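Local coordinates for protein phosphate transporter (Thermotoga maritima MSB8, PDB 6L85) that probably imports phosphate across the membrane, coupling its uptake to sodium ions, at residues B[103-108]-B[343-348]; B[252-257]-B[334-338]; B[14-18]-B[258-262]. One frame throughout, in Å; residues are numbered along the deposited sequence.

Contact 1: residues B[103-108]-B[343-348]; sequences PVSTTH and PISTTH. With NA (sodium ion), chain R; NA (sodium ion), chain Q; PO4 (phosphate ion), chain P.
Two near-identical PxSTTH turns, each extended then helical, face each other across a phosphate, the CA atoms of S105 and S345 5.6 Å apart. P343 CB meets T107 CG2 at 3.6 Å. I344, extended, gives its O to one sodium at 2.2 Å, which T107 OG1 also binds at 2.5 Å. S345, chi1 t, is the N-cap: its OG accepts from H348 N at 3.2 Å and donates to phosphate O1 at 2.8 Å; S105 OG likewise caps H108 N at 2.9 Å and donates to O2 at 2.8 Å. T346, chi1 p, meets O3 through N at 2.9 Å and OG1 at 2.8 Å, as T106 meets O4. T347, chi1 m, donates to O1 from N at 3.0 Å and OG1 at 2.5 Å, as T107 does to O2 from N at 2.8 Å and OG1 at 2.6 Å; T347 OG1 also shares the second sodium, at 2.4 Å, with V104 O at 2.3 Å. Helix N-termini, hydroxyls and flanking cations thus join the segments through a bound anion, consistent with a phosphate transport site.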
loop_
_atom_site.group_PDB
_atom_site.type_symbol
_atom_site.label_atom_id
_atom_site.label_comp_id
_atom_site.label_asym_id
_atom_site.label_seq_id
_atom_site.Cartn_x
_atom_site.Cartn_y
_atom_site.Cartn_z
ATOM N N PRO B 103 23.462 18.936 -1.292
ATOM C CA PRO B 103 22.317 18.437 -2.069
ATOM C C PRO B 103 22.435 18.866 -3.528
ATOM O O PRO B 103 22.475 20.063 -3.826
ATOM C CB PRO B 103 21.112 19.101 -1.384
ATOM C CG PRO B 103 21.678 20.390 -0.809
ATOM C CD PRO B 103 23.133 20.133 -0.495
ATOM N N VAL B 104 22.498 17.884 -4.436
ATOM C CA VAL B 104 22.566 18.114 -5.880
ATOM C C VAL B 104 21.432 17.344 -6.568
ATOM O O VAL B 104 20.806 16.456 -5.986
ATOM C CB VAL B 104 23.929 17.694 -6.488
ATOM C CG1 VAL B 104 25.055 18.533 -5.922
ATOM C CG2 VAL B 104 24.199 16.205 -6.252
ATOM N N SER B 105 21.208 17.664 -7.840
ATOM C CA SER B 105 20.214 16.967 -8.650
ATOM C C SER B 105 20.836 15.746 -9.318
ATOM O O SER B 105 21.710 15.886 -10.187
ATOM C CB SER B 105 19.619 17.883 -9.713
ATOM O OG SER B 105 18.796 17.135 -10.600
ATOM N N THR B 106 20.359 14.554 -8.932
ATOM C CA THR B 106 20.764 13.309 -9.582
ATOM C C THR B 106 20.134 13.185 -10.963
ATOM O O THR B 106 20.681 12.497 -11.828
ATOM C CB THR B 106 20.382 12.083 -8.707
ATOM O OG1 THR B 106 18.956 11.875 -8.728
ATOM C CG2 THR B 106 20.822 12.279 -7.235
ATOM N N THR B 107 18.975 13.817 -11.171
ATOM C CA THR B 107 18.354 13.824 -12.492
ATOM C C THR B 107 19.180 14.656 -13.485
ATOM O O THR B 107 19.472 14.205 -14.606
ATOM C CB THR B 107 16.921 14.362 -12.383
ATOM O OG1 THR B 107 16.212 13.664 -11.341
ATOM C CG2 THR B 107 16.162 14.250 -13.710
ATOM N N HIS B 108 19.557 15.882 -13.091
ATOM C CA HIS B 108 20.429 16.687 -13.946
ATOM C C HIS B 108 21.709 15.933 -14.238
ATOM O O HIS B 108 22.196 15.930 -15.380
ATOM C CB HIS B 108 20.738 18.038 -13.293
ATOM C CG HIS B 108 19.551 18.946 -13.216
ATOM N ND1 HIS B 108 19.637 20.266 -12.840
ATOM C CD2 HIS B 108 18.243 18.718 -13.482
ATOM C CE1 HIS B 108 18.435 20.816 -12.876
ATOM N NE2 HIS B 108 17.568 19.893 -13.246
ATOM N N PRO B 343 11.499 13.764 -16.359
ATOM C CA PRO B 343 12.504 13.642 -15.298
ATOM C C PRO B 343 12.826 15.026 -14.749
ATOM O O PRO B 343 13.373 15.884 -15.450
ATOM C CB PRO B 343 13.711 13.024 -16.015
ATOM C CG PRO B 343 13.316 12.889 -17.447
ATOM C CD PRO B 343 12.122 13.733 -17.689
ATOM N N ILE B 344 12.530 15.213 -13.469
ATOM C CA ILE B 344 12.496 16.485 -12.758
ATOM C C ILE B 344 13.488 16.390 -11.607
ATOM O O ILE B 344 13.848 15.295 -11.161
ATOM C CB ILE B 344 11.038 16.744 -12.277
ATOM C CG1 ILE B 344 10.191 17.195 -13.450
ATOM C CG2 ILE B 344 10.880 17.696 -11.141
ATOM C CD1 ILE B 344 10.933 18.003 -14.331
ATOM N N SER B 345 13.956 17.538 -11.137
ATOM C CA SER B 345 14.767 17.575 -9.930
ATOM C C SER B 345 13.867 17.799 -8.723
ATOM O O SER B 345 13.195 18.829 -8.633
ATOM C CB SER B 345 15.829 18.664 -9.999
ATOM O OG SER B 345 16.469 18.765 -8.739
ATOM N N THR B 346 13.865 16.839 -7.788
ATOM C CA THR B 346 13.067 16.999 -6.577
ATOM C C THR B 346 13.751 17.943 -5.597
ATOM O O THR B 346 13.072 18.610 -4.818
ATOM C CB THR B 346 12.802 15.633 -5.912
ATOM O OG1 THR B 346 14.035 15.074 -5.444
ATOM C CG2 THR B 346 12.176 14.662 -6.913
ATOM N N THR B 347 15.086 17.985 -5.611
ATOM C CA THR B 347 15.835 18.969 -4.830
ATOM C C THR B 347 15.389 20.403 -5.141
ATOM O O THR B 347 15.035 21.177 -4.231
ATOM C CB THR B 347 17.322 18.799 -5.128
ATOM O OG1 THR B 347 17.665 17.403 -5.080
ATOM C CG2 THR B 347 18.158 19.586 -4.149
ATOM N N HIS B 348 15.382 20.768 -6.435
ATOM C CA HIS B 348 15.016 22.130 -6.829
ATOM C C HIS B 348 13.554 22.403 -6.569
ATOM O O HIS B 348 13.192 23.538 -6.226
ATOM C CB HIS B 348 15.341 22.373 -8.304
ATOM C CG HIS B 348 16.776 22.125 -8.637
ATOM N ND1 HIS B 348 17.222 21.959 -9.928
ATOM C CD2 HIS B 348 17.861 21.970 -7.841
ATOM C CE1 HIS B 348 18.521 21.722 -9.915
ATOM N NE2 HIS B 348 18.935 21.721 -8.662
HETATM NA NA NA R . 13.828 13.080 -11.303
HETATM NA NA NA Q . 19.445 16.012 -4.243
HETATM P P PO4 P . 16.920 15.051 -7.962
HETATM O O1 PO4 P . 16.988 16.414 -7.274
HETATM O O2 PO4 P . 17.183 15.144 -9.451
HETATM O O3 PO4 P . 15.520 14.486 -7.741
HETATM O O4 PO4 P . 17.987 14.123 -7.404
HETATM O O HOH W 1 19.083 16.507 -1.942
HETATM O O HOH W 2 14.184 11.548 -12.940
#

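Contact 2: residues B[252-257]-B[334-338]. With NA (sodium ion), chain R.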
loop_
_atom_site.group_PDB
_atom_site.type_symbol
_atom_site.label_atom_id
_atom_site.label_comp_id
_atom_site.label_asym_id
_atom_site.label_seq_id
_atom_site.Cartn_x
_atom_site.Cartn_y
_atom_site.Cartn_z
ATOM N N PHE B 252 7.429 8.730 -1.633
ATOM C CA PHE B 252 6.789 7.975 -2.698
ATOM C C PHE B 252 7.006 8.656 -4.043
ATOM O O PHE B 252 7.408 8.013 -5.027
ATOM C CB PHE B 252 5.292 7.857 -2.380
ATOM C CG PHE B 252 4.492 7.094 -3.408
ATOM C CD1 PHE B 252 4.003 7.727 -4.546
ATOM C CD2 PHE B 252 4.204 5.748 -3.222
ATOM C CE1 PHE B 252 3.255 7.031 -5.494
ATOM C CE2 PHE B 252 3.447 5.037 -4.168
ATOM C CZ PHE B 252 2.977 5.683 -5.298
ATOM N N SER B 253 6.722 9.963 -4.104
ATOM C CA SER B 253 6.824 10.665 -5.379
ATOM C C SER B 253 8.278 10.759 -5.828
ATOM O O SER B 253 8.571 10.731 -7.025
ATOM C CB SER B 253 6.179 12.043 -5.256
ATOM O OG SER B 253 7.057 12.903 -4.577
ATOM N N HIS B 254 9.201 10.768 -4.873
ATOM C CA HIS B 254 10.614 10.778 -5.212
ATOM C C HIS B 254 11.035 9.459 -5.851
ATOM O O HIS B 254 11.742 9.454 -6.870
ATOM C CB HIS B 254 11.464 11.061 -3.974
ATOM C CG HIS B 254 12.918 10.984 -4.265
ATOM N ND1 HIS B 254 13.646 9.832 -4.092
ATOM C CD2 HIS B 254 13.765 11.890 -4.808
ATOM C CE1 HIS B 254 14.888 10.031 -4.498
ATOM N NE2 HIS B 254 14.982 11.270 -4.953
ATOM N N GLY B 255 10.649 8.330 -5.240
ATOM C CA GLY B 255 10.890 7.039 -5.871
ATOM C C GLY B 255 10.297 6.965 -7.265
ATOM O O GLY B 255 10.953 6.505 -8.200
ATOM N N ALA B 256 9.081 7.502 -7.429
ATOM C CA ALA B 256 8.396 7.446 -8.714
ATOM C C ALA B 256 9.148 8.232 -9.804
ATOM O O ALA B 256 9.321 7.741 -10.928
ATOM C CB ALA B 256 6.968 7.962 -8.547
ATOM N N ASN B 257 9.641 9.431 -9.476
ATOM C CA ASN B 257 10.304 10.236 -10.501
ATOM C C ASN B 257 11.764 9.846 -10.692
ATOM O O ASN B 257 12.262 9.873 -11.822
ATOM C CB ASN B 257 10.216 11.742 -10.172
ATOM C CG ASN B 257 10.454 12.629 -11.414
ATOM O OD1 ASN B 257 11.571 13.057 -11.666
ATOM N ND2 ASN B 257 9.412 12.849 -12.203
ATOM N N VAL B 334 5.889 16.686 -8.159
ATOM C CA VAL B 334 6.767 15.630 -8.644
ATOM C C VAL B 334 5.946 14.481 -9.226
ATOM O O VAL B 334 6.299 13.920 -10.262
ATOM C CB VAL B 334 7.708 15.172 -7.507
ATOM C CG1 VAL B 334 8.402 13.832 -7.851
ATOM C CG2 VAL B 334 8.749 16.264 -7.194
ATOM N N LEU B 335 4.817 14.148 -8.589
ATOM C CA LEU B 335 3.936 13.098 -9.094
ATOM C C LEU B 335 3.321 13.495 -10.425
ATOM O O LEU B 335 3.197 12.661 -11.331
ATOM C CB LEU B 335 2.827 12.792 -8.079
ATOM C CG LEU B 335 2.897 11.532 -7.220
ATOM C CD1 LEU B 335 1.571 11.271 -6.524
ATOM C CD2 LEU B 335 3.342 10.298 -8.014
ATOM N N LEU B 336 2.894 14.753 -10.562
ATOM C CA LEU B 336 2.310 15.139 -11.841
ATOM C C LEU B 336 3.368 15.117 -12.942
ATOM O O LEU B 336 3.116 14.609 -14.045
ATOM C CB LEU B 336 1.627 16.502 -11.722
ATOM C CG LEU B 336 0.402 16.506 -10.789
ATOM C CD1 LEU B 336 0.033 17.937 -10.331
ATOM C CD2 LEU B 336 -0.809 15.798 -11.413
ATOM N N ALA B 337 4.574 15.612 -12.644
ATOM C CA ALA B 337 5.678 15.459 -13.587
ATOM C C ALA B 337 5.880 13.997 -13.980
ATOM O O ALA B 337 6.068 13.686 -15.159
ATOM C CB ALA B 337 6.964 16.018 -12.979
ATOM N N SER B 338 5.853 13.087 -12.998
ATOM C CA SER B 338 6.035 11.662 -13.280
ATOM C C SER B 338 4.944 11.141 -14.205
ATOM O O SER B 338 5.219 10.350 -15.110
ATOM C CB SER B 338 6.044 10.858 -11.980
ATOM O OG SER B 338 7.179 11.154 -11.183
HETATM NA NA NA R . 13.828 13.080 -11.303
HETATM O O HOH W 2 14.184 11.548 -12.940
#
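This is a buried helix-helix packing contact between helix 231-258 and helix 320-339, running beside a sodium site near the centre of the folded chain. The axes of the short segments pass 8.8 Å apart and run roughly parallel, at 27°. S253 faces L335 and N257 faces S338, each pair with CA atoms 5.3 Å apart, one helical turn apart on both helices. The first level is apolar: S253 CB lies 3.9 Å from L335 CG, and L335 CD2 meets the edge of the F252 ring, 4.1 Å from CE1. V334 CG1 packs against both S253 O, at 3.2 Å, and N257 CB, at 3.6 Å. At the second, N257 ND2 donates to S338 OG at 3.0 Å, while that hydroxyl donates to V334 O, also at 3.0 Å. ND2 also bonds L342 O, so the amide is held with OD1 on the sodium at 2.3 Å. F56 of helix 38-56 covers A256, L335 and S338, helix 167-194 packs on F252 and L335, and helix 346-357 meets V334 through T346.

Contact 3: residues B[14-18]-B[258-262]. With NA (sodium ion), chain R.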
loop_
_atom_site.group_PDB
_atom_site.type_symbol
_atom_site.label_atom_id
_atom_site.label_comp_id
_atom_site.label_asym_id
_atom_site.label_seq_id
_atom_site.Cartn_x
_atom_site.Cartn_y
_atom_site.Cartn_z
ATOM N N MET B 14 24.515 3.752 -8.612
ATOM C CA MET B 14 23.782 4.969 -8.924
ATOM C C MET B 14 22.545 5.120 -8.035
ATOM O O MET B 14 22.281 6.203 -7.500
ATOM C CB MET B 14 23.401 4.959 -10.401
ATOM C CG MET B 14 22.577 6.122 -10.821
ATOM S SD MET B 14 23.554 7.640 -10.912
ATOM C CE MET B 14 22.249 8.826 -11.164
ATOM N N ALA B 15 21.760 4.038 -7.884
ATOM C CA ALA B 15 20.545 4.090 -7.069
ATOM C C ALA B 15 20.873 4.398 -5.609
ATOM O O ALA B 15 20.193 5.212 -4.956
ATOM C CB ALA B 15 19.795 2.758 -7.197
ATOM N N PHE B 16 21.914 3.743 -5.085
ATOM C CA PHE B 16 22.413 4.022 -3.743
ATOM C C PHE B 16 22.738 5.504 -3.573
ATOM O O PHE B 16 22.364 6.126 -2.566
ATOM C CB PHE B 16 23.647 3.149 -3.489
ATOM C CG PHE B 16 24.154 3.208 -2.080
ATOM C CD1 PHE B 16 24.988 4.232 -1.675
ATOM C CD2 PHE B 16 23.790 2.237 -1.158
ATOM C CE1 PHE B 16 25.451 4.306 -0.374
ATOM C CE2 PHE B 16 24.255 2.297 0.146
ATOM C CZ PHE B 16 25.083 3.344 0.537
ATOM N N SER B 17 23.418 6.097 -4.573
ATOM C CA SER B 17 23.804 7.506 -4.479
ATOM C C SER B 17 22.583 8.420 -4.501
ATOM O O SER B 17 22.552 9.440 -3.791
ATOM C CB SER B 17 24.802 7.846 -5.602
ATOM O OG SER B 17 24.175 8.205 -6.826
ATOM N N ILE B 18 21.550 8.047 -5.265
ATOM C CA ILE B 18 20.296 8.812 -5.251
ATOM C C ILE B 18 19.662 8.799 -3.855
ATOM O O ILE B 18 19.273 9.847 -3.315
ATOM C CB ILE B 18 19.322 8.255 -6.308
ATOM C CG1 ILE B 18 19.865 8.459 -7.722
ATOM C CG2 ILE B 18 17.940 8.862 -6.150
ATOM C CD1 ILE B 18 19.117 7.664 -8.802
ATOM N N ASP B 258 12.463 9.457 -9.626
ATOM C CA ASP B 258 13.907 9.323 -9.692
ATOM C C ASP B 258 14.414 7.892 -9.851
ATOM O O ASP B 258 15.610 7.733 -10.128
ATOM C CB ASP B 258 14.554 9.919 -8.439
ATOM C CG ASP B 258 14.718 11.438 -8.512
ATOM O OD1 ASP B 258 13.989 12.119 -9.250
ATOM O OD2 ASP B 258 15.565 11.949 -7.771
ATOM N N VAL B 259 13.583 6.848 -9.662
ATOM C CA VAL B 259 14.158 5.524 -9.912
ATOM C C VAL B 259 14.659 5.452 -11.348
ATOM O O VAL B 259 15.673 4.808 -11.616
ATOM C CB VAL B 259 13.178 4.370 -9.573
ATOM C CG1 VAL B 259 12.010 4.281 -10.582
ATOM C CG2 VAL B 259 13.953 3.014 -9.491
ATOM N N ALA B 260 14.013 6.179 -12.262
ATOM C CA ALA B 260 14.479 6.308 -13.644
ATOM C C ALA B 260 15.959 6.660 -13.763
ATOM O O ALA B 260 16.615 6.190 -14.695
ATOM C CB ALA B 260 13.659 7.366 -14.390
ATOM N N ASN B 261 16.509 7.462 -12.845
ATOM C CA ASN B 261 17.898 7.882 -13.038
ATOM C C ASN B 261 18.874 6.718 -12.948
ATOM O O ASN B 261 20.007 6.820 -13.452
ATOM C CB ASN B 261 18.293 8.970 -12.043
ATOM C CG ASN B 261 17.341 10.145 -12.060
ATOM O OD1 ASN B 261 16.610 10.373 -13.049
ATOM N ND2 ASN B 261 17.353 10.913 -10.991
ATOM N N ALA B 262 18.462 5.618 -12.322
ATOM C CA ALA B 262 19.243 4.387 -12.340
ATOM C C ALA B 262 18.623 3.309 -13.212
ATOM O O ALA B 262 19.354 2.569 -13.876
ATOM C CB ALA B 262 19.429 3.852 -10.918
HETATM NA NA NA R . 13.828 13.080 -11.303
HETATM O O HOH W 2 14.184 11.548 -12.940
#
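I18, A262 and M14 carry most of this buried packing between helix 2-32 and the chain entering helix 260-275. I18 gives the most surface: its CD1 rests 3.6 Å from N261 CB and 3.7 Å from D258 O, so the isoleucine spans the turn in which N261 N bonds D258 O at 2.9 Å. A262 CB lies 3.9 Å from A15 CB and 3.8 Å from A15 N; the small side chains let the backbones close to 5.4 Å between the CA atoms of A15 and A262. M14 flanks the same methyl, its CG 3.9 Å from A262 CB and 3.7 Å from N261 O. The polar ends of the second segment serve the sodium site. D258 OD1 coordinates the ion at 2.3 Å. N261 OD1 accepts from the sodium-bound water at 2.7 Å, and N261 ND2 bonds T106 and T107. M14 also packs on L87, A90 and S91 of helix 76-99, and I18 on I296 of helix 286-302, with I110 of helix 106-121 touching both M14 and N261.

How the contacts relate
All three contacts lie in the protein interior and converge on one sodium. T107 OG1 and I344 O come from contact 1, N257 OD1 from contact 2 and D258 OD1 from contact 3, with a shared water as fifth ligand. Their chemistry differs: contact 1 is polar, its segments joined by hydrogen bonds to phosphate and shared coordination of two sodium ions; contact 2 mixes helix packing with one amide-hydroxyl bond; contact 3 is apolar. N257 and D258 are adjacent, so 252-257 and 258-262 reach the ion together, and helix 320-339 of contact 2 is followed by helix 346-357 of contact 1. Probable hydrogen bonds link I344 N to N257 OD1 (3.0 Å) and N261 ND2 to T106 OG1 (2.9 Å).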